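PDB 3GZA: putative alpha-L-fucosidase from Bacteroides thetaiotaomicron VPI-5482, which probably hydrolyses alpha-L-fucosidic linkages as a family 29 glycoside hydrolase. Local coordinates for residues Thr224-Ser233 / Lys302-Leu313; Val368-Asn379 / Asp433-Val442. All coordinates share one frame; numbering follows the deposited sequence. Where two conformers were deposited one is given.

Interaction 1 (Thr224-Ser233 / Lys302-Leu313)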
loop_
_atom_site.group_PDB
_atom_site.type_symbol
_atom_site.label_atom_id
_atom_site.label_comp_id
_atom_site.label_asym_id
_atom_site.label_seq_id
_atom_site.Cartn_x
_atom_site.Cartn_y
_atom_site.Cartn_z
ATOM N N THR A 224 8.913 -9.134 -32.053
ATOM C CA THR A 224 8.645 -8.801 -33.452
ATOM C C THR A 224 7.355 -9.424 -33.953
ATOM O O THR A 224 6.966 -9.160 -35.088
ATOM C CB THR A 224 9.749 -9.333 -34.373
ATOM O OG1 THR A 224 9.822 -10.745 -34.243
ATOM C CG2 THR A 224 11.129 -8.654 -34.049
ATOM N N GLY A 225 6.708 -10.245 -33.137
ATOM C CA GLY A 225 5.516 -10.967 -33.548
ATOM C C GLY A 225 5.828 -12.091 -34.512
ATOM O O GLY A 225 4.947 -12.529 -35.258
ATOM N N THR A 226 7.072 -12.575 -34.474
ATOM C CA THR A 226 7.525 -13.686 -35.318
ATOM C C THR A 226 8.381 -14.614 -34.499
ATOM O O THR A 226 8.803 -14.282 -33.393
ATOM C CB THR A 226 8.391 -13.233 -36.508
ATOM O OG1 THR A 226 9.701 -12.787 -36.059
ATOM C CG2 THR A 226 7.721 -12.148 -37.294
ATOM N N VAL A 227 8.583 -15.797 -35.046
ATOM C CA VAL A 227 9.597 -16.732 -34.604
ATOM C C VAL A 227 10.464 -17.033 -35.812
ATOM O O VAL A 227 10.144 -16.669 -36.924
ATOM C CB VAL A 227 9.003 -18.020 -33.999
ATOM C CG1 VAL A 227 8.283 -17.733 -32.685
ATOM C CG2 VAL A 227 8.061 -18.770 -34.996
ATOM N N GLU A 228 11.544 -17.778 -35.633
ATOM C CA GLU A 228 12.385 -18.154 -36.739
ATOM C C GLU A 228 11.908 -19.475 -37.320
ATOM O O GLU A 228 10.887 -20.014 -36.885
ATOM C CB GLU A 228 13.836 -18.189 -36.298
ATOM C CG GLU A 228 14.361 -16.829 -35.843
ATOM C CD GLU A 228 14.349 -15.812 -36.957
ATOM O OE1 GLU A 228 14.872 -16.141 -38.033
ATOM O OE2 GLU A 228 13.880 -14.679 -36.754
ATOM N N TYR A 229 12.591 -19.958 -38.349
ATOM C CA TYR A 229 12.235 -21.217 -39.000
ATOM C C TYR A 229 13.485 -22.073 -39.231
ATOM O O TYR A 229 14.486 -21.540 -39.711
ATOM C CB TYR A 229 11.441 -20.935 -40.308
ATOM C CG TYR A 229 10.875 -22.246 -40.833
ATOM C CD1 TYR A 229 9.659 -22.723 -40.339
ATOM C CD2 TYR A 229 11.561 -23.014 -41.755
ATOM C CE1 TYR A 229 9.171 -23.920 -40.717
ATOM C CE2 TYR A 229 11.081 -24.261 -42.157
ATOM C CZ TYR A 229 9.866 -24.704 -41.632
ATOM O OH TYR A 229 9.368 -25.919 -42.018
ATOM N N PRO A 230 13.432 -23.384 -38.903
ATOM C CA PRO A 230 12.307 -24.146 -38.347
ATOM C C PRO A 230 11.963 -23.715 -36.932
ATOM O O PRO A 230 12.790 -23.077 -36.251
ATOM C CB PRO A 230 12.819 -25.594 -38.356
ATOM C CG PRO A 230 14.263 -25.485 -38.298
ATOM C CD PRO A 230 14.605 -24.259 -39.097
ATOM N N CYS A 231 10.737 -23.999 -36.507
ATOM C CA CYS A 231 10.305 -23.704 -35.141
ATOM C C CYS A 231 9.577 -24.927 -34.572
ATOM O O CYS A 231 8.498 -25.272 -35.018
ATOM C CB CYS A 231 9.396 -22.482 -35.051
ATOM S SG CYS A 231 8.997 -22.052 -33.368
ATOM N N TRP A 232 10.228 -25.596 -33.616
ATOM C CA TRP A 232 9.722 -26.810 -32.981
ATOM C C TRP A 232 9.145 -26.477 -31.634
ATOM O O TRP A 232 9.553 -25.535 -30.994
ATOM C CB TRP A 232 10.891 -27.801 -32.766
ATOM C CG TRP A 232 11.729 -28.007 -33.976
ATOM C CD1 TRP A 232 12.956 -27.418 -34.237
ATOM C CD2 TRP A 232 11.471 -28.876 -35.064
ATOM N NE1 TRP A 232 13.428 -27.848 -35.432
ATOM C CE2 TRP A 232 12.546 -28.738 -35.978
ATOM C CE3 TRP A 232 10.439 -29.754 -35.369
ATOM C CZ2 TRP A 232 12.613 -29.451 -37.166
ATOM C CZ3 TRP A 232 10.484 -30.443 -36.579
ATOM C CH2 TRP A 232 11.576 -30.312 -37.448
ATOM N N SER A 233 8.226 -27.302 -31.165
ATOM C CA SER A 233 7.611 -27.118 -29.856
ATOM C C SER A 233 8.389 -27.745 -28.732
ATOM O O SER A 233 8.199 -27.378 -27.578
ATOM C CB SER A 233 6.223 -27.768 -29.788
ATOM O OG SER A 233 5.324 -27.105 -30.657
ATOM N N LYS A 302 3.708 -10.624 -40.179
ATOM C CA LYS A 302 3.940 -11.213 -38.857
ATOM C C LYS A 302 3.103 -12.454 -38.638
ATOM O O LYS A 302 3.601 -13.465 -38.104
ATOM C CB LYS A 302 3.746 -10.189 -37.751
ATOM C CG LYS A 302 4.778 -9.051 -37.819
ATOM C CD LYS A 302 4.544 -8.030 -36.738
ATOM C CE LYS A 302 5.546 -6.866 -36.895
ATOM N NZ LYS A 302 6.941 -7.336 -37.135
ATOM N N TYR A 303 1.835 -12.401 -39.008
ATOM C CA TYR A 303 0.952 -13.583 -38.901
ATOM C C TYR A 303 1.572 -14.792 -39.598
ATOM O O TYR A 303 1.633 -15.903 -39.026
ATOM C CB TYR A 303 -0.411 -13.227 -39.550
ATOM C CG TYR A 303 -1.414 -14.384 -39.535
ATOM C CD1 TYR A 303 -2.163 -14.650 -38.407
ATOM C CD2 TYR A 303 -1.607 -15.169 -40.648
ATOM C CE1 TYR A 303 -3.058 -15.700 -38.365
ATOM C CE2 TYR A 303 -2.504 -16.195 -40.630
ATOM C CZ TYR A 303 -3.213 -16.453 -39.502
ATOM O OH TYR A 303 -4.125 -17.516 -39.474
ATOM N N GLU A 304 2.046 -14.601 -40.824
ATOM C CA GLU A 304 2.607 -15.729 -41.590
ATOM C C GLU A 304 3.908 -16.252 -40.975
ATOM O O GLU A 304 4.265 -17.415 -41.151
ATOM C CB GLU A 304 2.810 -15.333 -43.070
ATOM C CG GLU A 304 1.478 -15.092 -43.771
ATOM C CD GLU A 304 1.598 -14.806 -45.230
ATOM O OE1 GLU A 304 2.695 -14.936 -45.813
ATOM O OE2 GLU A 304 0.566 -14.466 -45.832
ATOM N N LYS A 305 4.609 -15.388 -40.249
ATOM C CA LYS A 305 5.877 -15.750 -39.618
ATOM C C LYS A 305 5.739 -16.068 -38.138
ATOM O O LYS A 305 6.708 -16.106 -37.417
ATOM C CB LYS A 305 6.952 -14.675 -39.898
ATOM C CG LYS A 305 7.347 -14.590 -41.369
ATOM C CD LYS A 305 8.210 -13.374 -41.722
ATOM C CE LYS A 305 8.610 -13.367 -43.250
ATOM N NZ LYS A 305 8.960 -11.987 -43.752
ATOM N N SER A 306 4.517 -16.298 -37.664
ATOM C CA SER A 306 4.257 -16.694 -36.287
ATOM C C SER A 306 3.313 -17.856 -36.373
ATOM O O SER A 306 3.783 -18.981 -36.322
ATOM C CB SER A 306 3.704 -15.580 -35.393
ATOM O OG SER A 306 2.606 -14.921 -35.997
ATOM N N VAL A 307 2.019 -17.584 -36.585
ATOM C CA VAL A 307 1.027 -18.630 -36.745
ATOM C C VAL A 307 1.460 -19.593 -37.868
ATOM O O VAL A 307 1.294 -20.812 -37.768
ATOM C CB VAL A 307 -0.351 -18.039 -37.027
ATOM C CG1 VAL A 307 -1.409 -19.186 -37.316
ATOM C CG2 VAL A 307 -0.784 -17.098 -35.850
ATOM N N GLY A 308 2.056 -19.073 -38.937
ATOM C CA GLY A 308 2.549 -19.912 -40.043
ATOM C C GLY A 308 3.884 -20.598 -39.859
ATOM O O GLY A 308 4.371 -21.290 -40.756
ATOM N N ARG A 309 4.469 -20.376 -38.687
ATOM C CA ARG A 309 5.720 -20.976 -38.230
ATOM C C ARG A 309 5.506 -21.683 -36.865
ATOM O O ARG A 309 6.419 -21.792 -36.063
ATOM C CB ARG A 309 6.850 -19.929 -38.130
ATOM C CG ARG A 309 7.352 -19.469 -39.426
ATOM C CD ARG A 309 8.488 -18.472 -39.291
ATOM N NE ARG A 309 8.944 -18.045 -40.607
ATOM C CZ ARG A 309 9.893 -17.131 -40.790
ATOM N NH1 ARG A 309 10.493 -16.561 -39.773
ATOM N NH2 ARG A 309 10.227 -16.769 -42.007
ATOM N N ASN A 310 4.298 -22.202 -36.621
ATOM C CA ASN A 310 4.046 -23.039 -35.451
ATOM C C ASN A 310 4.222 -22.311 -34.134
ATOM O O ASN A 310 4.709 -22.865 -33.165
ATOM C CB ASN A 310 5.013 -24.251 -35.469
ATOM C CG ASN A 310 4.597 -25.358 -34.521
ATOM O OD1 ASN A 310 3.398 -25.530 -34.206
ATOM N ND2 ASN A 310 5.594 -26.187 -34.116
ATOM N N ALA A 311 3.838 -21.033 -34.094
ATOM C CA ALA A 311 3.831 -20.261 -32.881
ATOM C C ALA A 311 2.463 -19.551 -32.735
ATOM O O ALA A 311 1.915 -19.062 -33.694
ATOM C CB ALA A 311 4.991 -19.203 -32.898
ATOM N N THR A 312 1.923 -19.507 -31.530
ATOM C CA THR A 312 0.755 -18.729 -31.224
ATOM C C THR A 312 1.200 -17.290 -30.995
ATOM O O THR A 312 2.158 -17.014 -30.264
ATOM C CB THR A 312 -0.033 -19.328 -30.076
ATOM O OG1 THR A 312 -0.690 -20.514 -30.590
ATOM C CG2 THR A 312 -1.079 -18.322 -29.505
ATOM N N LEU A 313 0.482 -16.359 -31.608
ATOM C CA LEU A 313 0.817 -14.945 -31.632
ATOM C C LEU A 313 -0.028 -14.174 -30.636
ATOM O O LEU A 313 -1.274 -14.295 -30.632
ATOM C CB LEU A 313 0.553 -14.415 -33.032
ATOM C CG LEU A 313 0.647 -12.908 -33.291
ATOM C CD1 LEU A 313 2.103 -12.395 -33.057
ATOM C CD2 LEU A 313 0.150 -12.497 -34.714
HETATM O O HOH W 1 7.652 -24.455 -37.785
HETATM O O HOH W 2 5.935 -24.327 -31.110
#

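Interaction 2 (Val368-Asn379 / Asp433-Val442)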
loop_
_atom_site.group_PDB
_atom_site.type_symbol
_atom_site.label_atom_id
_atom_site.label_comp_id
_atom_site.label_asym_id
_atom_site.label_seq_id
_atom_site.Cartn_x
_atom_site.Cartn_y
_atom_site.Cartn_z
ATOM N N VAL A 368 -1.877 -21.122 -58.187
ATOM C CA VAL A 368 -1.689 -21.487 -56.776
ATOM C C VAL A 368 -0.421 -20.796 -56.291
ATOM O O VAL A 368 0.570 -20.797 -57.005
ATOM C CB VAL A 368 -1.512 -23.010 -56.573
ATOM C CG1 VAL A 368 -1.447 -23.345 -55.078
ATOM C CG2 VAL A 368 -2.632 -23.777 -57.220
ATOM N N ASN A 369 -0.454 -20.194 -55.095
ATOM C CA ASN A 369 0.763 -19.566 -54.533
ATOM C C ASN A 369 0.956 -19.746 -53.028
ATOM O O ASN A 369 1.924 -19.227 -52.445
ATOM C CB ASN A 369 0.854 -18.081 -54.903
ATOM C CG ASN A 369 -0.168 -17.245 -54.209
ATOM O OD1 ASN A 369 -1.310 -17.652 -54.059
ATOM N ND2 ASN A 369 0.230 -16.047 -53.785
ATOM N N TYR A 370 0.033 -20.459 -52.392
ATOM C CA TYR A 370 0.130 -20.716 -50.970
ATOM C C TYR A 370 -0.390 -22.086 -50.647
ATOM O O TYR A 370 -1.225 -22.643 -51.335
ATOM C CB TYR A 370 -0.783 -19.804 -50.147
ATOM C CG TYR A 370 -0.357 -18.436 -49.735
ATOM C CD1 TYR A 370 0.228 -18.220 -48.511
ATOM C CD2 TYR A 370 -0.653 -17.335 -50.517
ATOM C CE1 TYR A 370 0.570 -16.964 -48.095
ATOM C CE2 TYR A 370 -0.322 -16.057 -50.099
ATOM C CZ TYR A 370 0.287 -15.876 -48.891
ATOM O OH TYR A 370 0.587 -14.611 -48.433
ATOM N N CYS A 371 0.175 -22.654 -49.591
ATOM C CA CYS A 371 -0.264 -23.930 -49.042
ATOM C C CYS A 371 -0.251 -23.825 -47.536
ATOM O O CYS A 371 0.544 -23.070 -46.982
ATOM C CB CYS A 371 0.681 -25.067 -49.420
ATOM S SG CYS A 371 0.624 -25.592 -51.107
ATOM N N ILE A 372 -1.108 -24.594 -46.876
ATOM C CA ILE A 372 -1.112 -24.696 -45.433
ATOM C C ILE A 372 -0.984 -26.177 -45.152
ATOM O O ILE A 372 -1.570 -26.978 -45.870
ATOM C CB ILE A 372 -2.388 -24.091 -44.807
ATOM C CG1 ILE A 372 -2.304 -22.559 -44.900
ATOM C CG2 ILE A 372 -2.607 -24.557 -43.362
ATOM C CD1 ILE A 372 -3.461 -21.846 -44.282
ATOM N N ILE A 373 -0.156 -26.514 -44.158
ATOM C CA ILE A 373 0.005 -27.898 -43.710
ATOM C C ILE A 373 -0.161 -27.867 -42.210
ATOM O O ILE A 373 0.352 -26.964 -41.557
ATOM C CB ILE A 373 1.397 -28.464 -43.981
ATOM C CG1 ILE A 373 1.912 -28.056 -45.364
ATOM C CG2 ILE A 373 1.405 -30.033 -43.759
ATOM C CD1 ILE A 373 3.412 -28.333 -45.563
ATOM N N GLN A 374 -0.913 -28.814 -41.668
ATOM C CA GLN A 374 -1.093 -28.922 -40.220
ATOM C C GLN A 374 -0.991 -30.363 -39.781
ATOM O O GLN A 374 -1.601 -31.234 -40.402
ATOM C CB GLN A 374 -2.470 -28.406 -39.785
ATOM C CG GLN A 374 -2.792 -26.969 -40.098
ATOM C CD GLN A 374 -4.080 -26.534 -39.426
ATOM O OE1 GLN A 374 -5.132 -26.553 -40.059
ATOM N NE2 GLN A 374 -4.029 -26.218 -38.135
ATOM N N GLU A 375 -0.208 -30.608 -38.727
ATOM C CA GLU A 375 -0.148 -31.907 -38.089
ATOM C C GLU A 375 -1.195 -31.948 -36.970
ATOM O O GLU A 375 -1.636 -30.907 -36.496
ATOM C CB GLU A 375 1.231 -32.176 -37.494
ATOM C CG GLU A 375 2.330 -32.315 -38.501
ATOM C CD GLU A 375 3.670 -32.675 -37.866
ATOM O OE1 GLU A 375 4.372 -31.722 -37.503
ATOM O OE2 GLU A 375 4.015 -33.903 -37.775
ATOM N N ASN A 376 -1.608 -33.165 -36.582
ATOM C CA ASN A 376 -2.493 -33.362 -35.431
ATOM C C ASN A 376 -1.565 -33.222 -34.195
ATOM O O ASN A 376 -0.919 -34.171 -33.762
ATOM C CB ASN A 376 -3.146 -34.746 -35.478
ATOM C CG ASN A 376 -4.370 -34.836 -34.623
ATOM O OD1 ASN A 376 -4.784 -33.866 -34.009
ATOM N ND2 ASN A 376 -4.992 -36.005 -34.621
ATOM N N ILE A 377 -1.456 -32.000 -33.701
ATOM C CA ILE A 377 -0.493 -31.665 -32.655
ATOM C C ILE A 377 -0.538 -32.519 -31.377
ATOM O O ILE A 377 0.502 -32.740 -30.745
ATOM C CB ILE A 377 -0.523 -30.149 -32.340
ATOM C CG1 ILE A 377 0.853 -29.678 -31.790
ATOM C CG2 ILE A 377 -1.712 -29.791 -31.458
ATOM C CD1 ILE A 377 1.989 -29.947 -32.757
ATOM N N LYS A 378 -1.705 -33.062 -31.028
ATOM C CA LYS A 378 -1.801 -33.952 -29.876
ATOM C C LYS A 378 -0.877 -35.178 -29.995
ATOM O O LYS A 378 -0.491 -35.762 -28.994
ATOM C CB LYS A 378 -3.235 -34.407 -29.614
ATOM C CG LYS A 378 -3.750 -35.426 -30.557
ATOM C CD LYS A 378 -5.120 -35.931 -30.108
ATOM C CE LYS A 378 -6.167 -34.854 -30.341
ATOM N N ASN A 379 -0.577 -35.584 -31.225
ATOM C CA ASN A 379 0.307 -36.701 -31.498
ATOM C C ASN A 379 1.770 -36.342 -31.794
ATOM O O ASN A 379 2.544 -37.210 -32.168
ATOM C CB ASN A 379 -0.314 -37.555 -32.598
ATOM C CG ASN A 379 -1.652 -38.139 -32.169
ATOM O OD1 ASN A 379 -1.833 -38.495 -31.011
ATOM N ND2 ASN A 379 -2.583 -38.217 -33.087
ATOM N N ASP A 433 0.531 -37.498 -39.170
ATOM C CA ASP A 433 -0.905 -37.375 -38.936
ATOM C C ASP A 433 -1.254 -35.959 -39.413
ATOM O O ASP A 433 -1.312 -34.988 -38.644
ATOM C CB ASP A 433 -1.195 -37.644 -37.459
ATOM C CG ASP A 433 -2.682 -37.682 -37.128
ATOM O OD1 ASP A 433 -3.539 -37.422 -37.998
ATOM O OD2 ASP A 433 -3.003 -37.991 -35.967
ATOM N N ILE A 434 -1.493 -35.861 -40.713
ATOM C CA ILE A 434 -1.722 -34.582 -41.357
ATOM C C ILE A 434 -3.222 -34.304 -41.346
ATOM O O ILE A 434 -3.985 -35.006 -42.000
ATOM C CB ILE A 434 -1.117 -34.589 -42.783
ATOM C CG1 ILE A 434 0.415 -34.798 -42.692
ATOM C CG2 ILE A 434 -1.466 -33.305 -43.522
ATOM C CD1 ILE A 434 1.062 -35.303 -43.947
ATOM N N ILE A 435 -3.637 -33.284 -40.591
ATOM C CA ILE A 435 -5.051 -32.958 -40.493
ATOM C C ILE A 435 -5.463 -31.982 -41.576
ATOM O O ILE A 435 -6.655 -31.815 -41.821
ATOM C CB ILE A 435 -5.444 -32.455 -39.080
ATOM C CG1 ILE A 435 -4.757 -31.112 -38.745
ATOM C CG2 ILE A 435 -5.103 -33.505 -38.049
ATOM C CD1 ILE A 435 -5.292 -30.452 -37.507
ATOM N N ASN A 436 -4.495 -31.361 -42.254
ATOM C CA ASN A 436 -4.795 -30.385 -43.278
ATOM C C ASN A 436 -3.608 -30.180 -44.212
ATOM O O ASN A 436 -2.502 -29.890 -43.762
ATOM C CB ASN A 436 -5.156 -29.062 -42.580
ATOM C CG ASN A 436 -5.462 -27.925 -43.536
ATOM O OD1 ASN A 436 -5.625 -28.116 -44.721
ATOM N ND2 ASN A 436 -5.551 -26.709 -42.996
ATOM N N PHE A 437 -3.868 -30.351 -45.504
ATOM C CA PHE A 437 -2.943 -29.982 -46.578
ATOM C C PHE A 437 -3.879 -29.267 -47.559
ATOM O O PHE A 437 -4.753 -29.884 -48.155
ATOM C CB PHE A 437 -2.165 -31.148 -47.185
ATOM C CG PHE A 437 -1.381 -30.774 -48.421
ATOM C CD1 PHE A 437 -0.604 -29.619 -48.457
ATOM C CD2 PHE A 437 -1.394 -31.590 -49.541
ATOM C CE1 PHE A 437 0.114 -29.284 -49.581
ATOM C CE2 PHE A 437 -0.659 -31.260 -50.673
ATOM C CZ PHE A 437 0.081 -30.083 -50.697
ATOM N N SER A 438 -3.723 -27.953 -47.660
ATOM C CA SER A 438 -4.631 -27.103 -48.450
ATOM C C SER A 438 -3.898 -26.144 -49.364
ATOM O O SER A 438 -2.822 -25.694 -49.040
ATOM C CB SER A 438 -5.503 -26.258 -47.528
ATOM O OG SER A 438 -6.350 -27.040 -46.716
ATOM N N ALA A 439 -4.520 -25.808 -50.483
ATOM C CA ALA A 439 -3.946 -24.886 -51.473
ATOM C C ALA A 439 -4.793 -23.638 -51.595
ATOM O O ALA A 439 -6.026 -23.712 -51.494
ATOM C CB ALA A 439 -3.831 -25.561 -52.834
ATOM N N TYR A 440 -4.120 -22.513 -51.844
ATOM C CA TYR A 440 -4.753 -21.216 -52.000
ATOM C C TYR A 440 -4.152 -20.401 -53.113
ATOM O O TYR A 440 -3.002 -20.573 -53.472
ATOM C CB TYR A 440 -4.596 -20.362 -50.725
ATOM C CG TYR A 440 -5.072 -21.057 -49.489
ATOM C CD1 TYR A 440 -4.251 -21.905 -48.812
ATOM C CD2 TYR A 440 -6.359 -20.855 -49.002
ATOM C CE1 TYR A 440 -4.709 -22.567 -47.698
ATOM C CE2 TYR A 440 -6.811 -21.483 -47.907
ATOM C CZ TYR A 440 -5.990 -22.362 -47.262
ATOM O OH TYR A 440 -6.427 -23.033 -46.149
ATOM N N SER A 441 -4.963 -19.489 -53.646
ATOM C CA SER A 441 -4.488 -18.507 -54.608
ATOM C C SER A 441 -4.788 -17.155 -53.979
ATOM O O SER A 441 -5.947 -16.811 -53.778
ATOM C CB SER A 441 -5.170 -18.639 -55.961
ATOM O OG SER A 441 -4.507 -17.792 -56.857
ATOM N N VAL A 442 -3.754 -16.397 -53.669
ATOM C CA VAL A 442 -3.918 -15.110 -53.016
ATOM C C VAL A 442 -3.199 -14.023 -53.786
ATOM O O VAL A 442 -2.016 -14.128 -54.056
ATOM C CB VAL A 442 -3.388 -15.160 -51.558
ATOM C CG1 VAL A 442 -3.472 -13.777 -50.866
ATOM C CG2 VAL A 442 -4.147 -16.217 -50.764
HETATM O O HOH W 3 -2.038 -17.767 -57.111
HETATM O O HOH W 4 2.142 -35.722 -37.659
#

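Interaction 1 (Thr224-Ser233 / Lys302-Leu313)
Arg-309 reaches Val-227 O through a chain extended from CG to NE, its CG lying beside the backbone N, which carries the guanidinium past the Val-227 side chain to that carbonyl. NH1 donates to Val-227 O at 2.9 Å, with the oxygen in the guanidinium plane. Tyr-229 CB lies over one face of the guanidinium, offset toward its rim, and Lys-305 CG sits 3.6 Å above the centre of the opposite face, so the flat group is held between aliphatic carbons. Lys-302, by contrast, bends only at its last torsion (chi4 -46°); the turn brings NZ to Thr-224 O at 2.7 Å, in the carbonyl plane. Between these two cationic side chains, Val-227 N donates to the carbonyl O of Lys-305, the first residue past helix 296-304. Val-227 CG1 and CG2 both pack on Ala-311 CB, and CG2 also meets Arg-309 CB. Farther along, Asn-310 ND2 gives a nearly straight bond (171°) to Cys-231 O, at 3.2 Å, and also binds Glu-381 OE2, which Ser-233 OG shares. One water links Ser-233 OG to Asn-310 O. Three side-chain donors thus satisfy carbonyls of a segment without regular secondary structure, fastening it to the end of helix 296-304 and to the turn that leads on into barrel strand 312-317; the positive charges probably strengthen the grip on Thr-224 O and Val-227 O.

Interaction 2 (Val368-Asn379 / Asp433-Val442)
Asn-369 grips Val-442 with both ends of its amide: OD1 accepts from Val-442 N at 2.8 Å, while ND2 donates to Val-442 O, a bent bond (133°) that lies on a lone pair of the carbonyl. With an alanine here, both polar backbone atoms of Val-442 would probably lose these mates, and the C-terminal end is likely to be freer to swing away from the strand. Next to it, Tyr-370 CE2 meets Val-442 CB at 3.5 Å, and Ile-372 CG1 and CD1 both touch CE1 of the Tyr-440 ring, the two side chains meeting at a slant. Asn-436 ND2 donates to Gln-374 OE1 at 3.0 Å, nearly straight (174°) and again on a lone pair, although the two amide planes stand 71° apart. At the far end Asp-433 OD2 takes two bonds, from Asn-376 ND2 above the carboxylate plane and from Asn-379 ND2 at 2.9 Å, nearly along the C-O bond. The antiparallel pairing of strands 366-375 and 434-440 sets these groups in place, with classic bulges where Asn-369 and Tyr-370 face Tyr-440 and where Ile-435 and Asn-436 face Gln-374. Beyond the pair, strand 409-418 hydrogen-bonds to the other edge of 366-375. Cys-371, Phe-437 and Ala-439 pack on Leu-421 of strand 420-428, in the second sheet of the F5/8 type C-like beta sandwich, whereas Tyr-370, Ile-372 and Val-442 lie against helix 327-344.

Overall arrangement
The two contacts lie in neighbouring domains, their centres about 15 Å apart, and meet where Glu-304 OE2 and Tyr-370 OH probably share a hydrogen bond. Interaction 1, partly buried and nearer the centre of the chain, belongs to the TIM-barrel-like part; it joins an irregular loop to a helix end and the turn after it, mainly through side chains donating to carbonyls. Interaction 2 is more deeply buried, though farther from the chain's centre: a regular strand pair of the beta sandwich, built on backbone bonds, with polar side chains clasping its ends. They share no strand or helix, but helix 327-344 and strand 409-418 touch both.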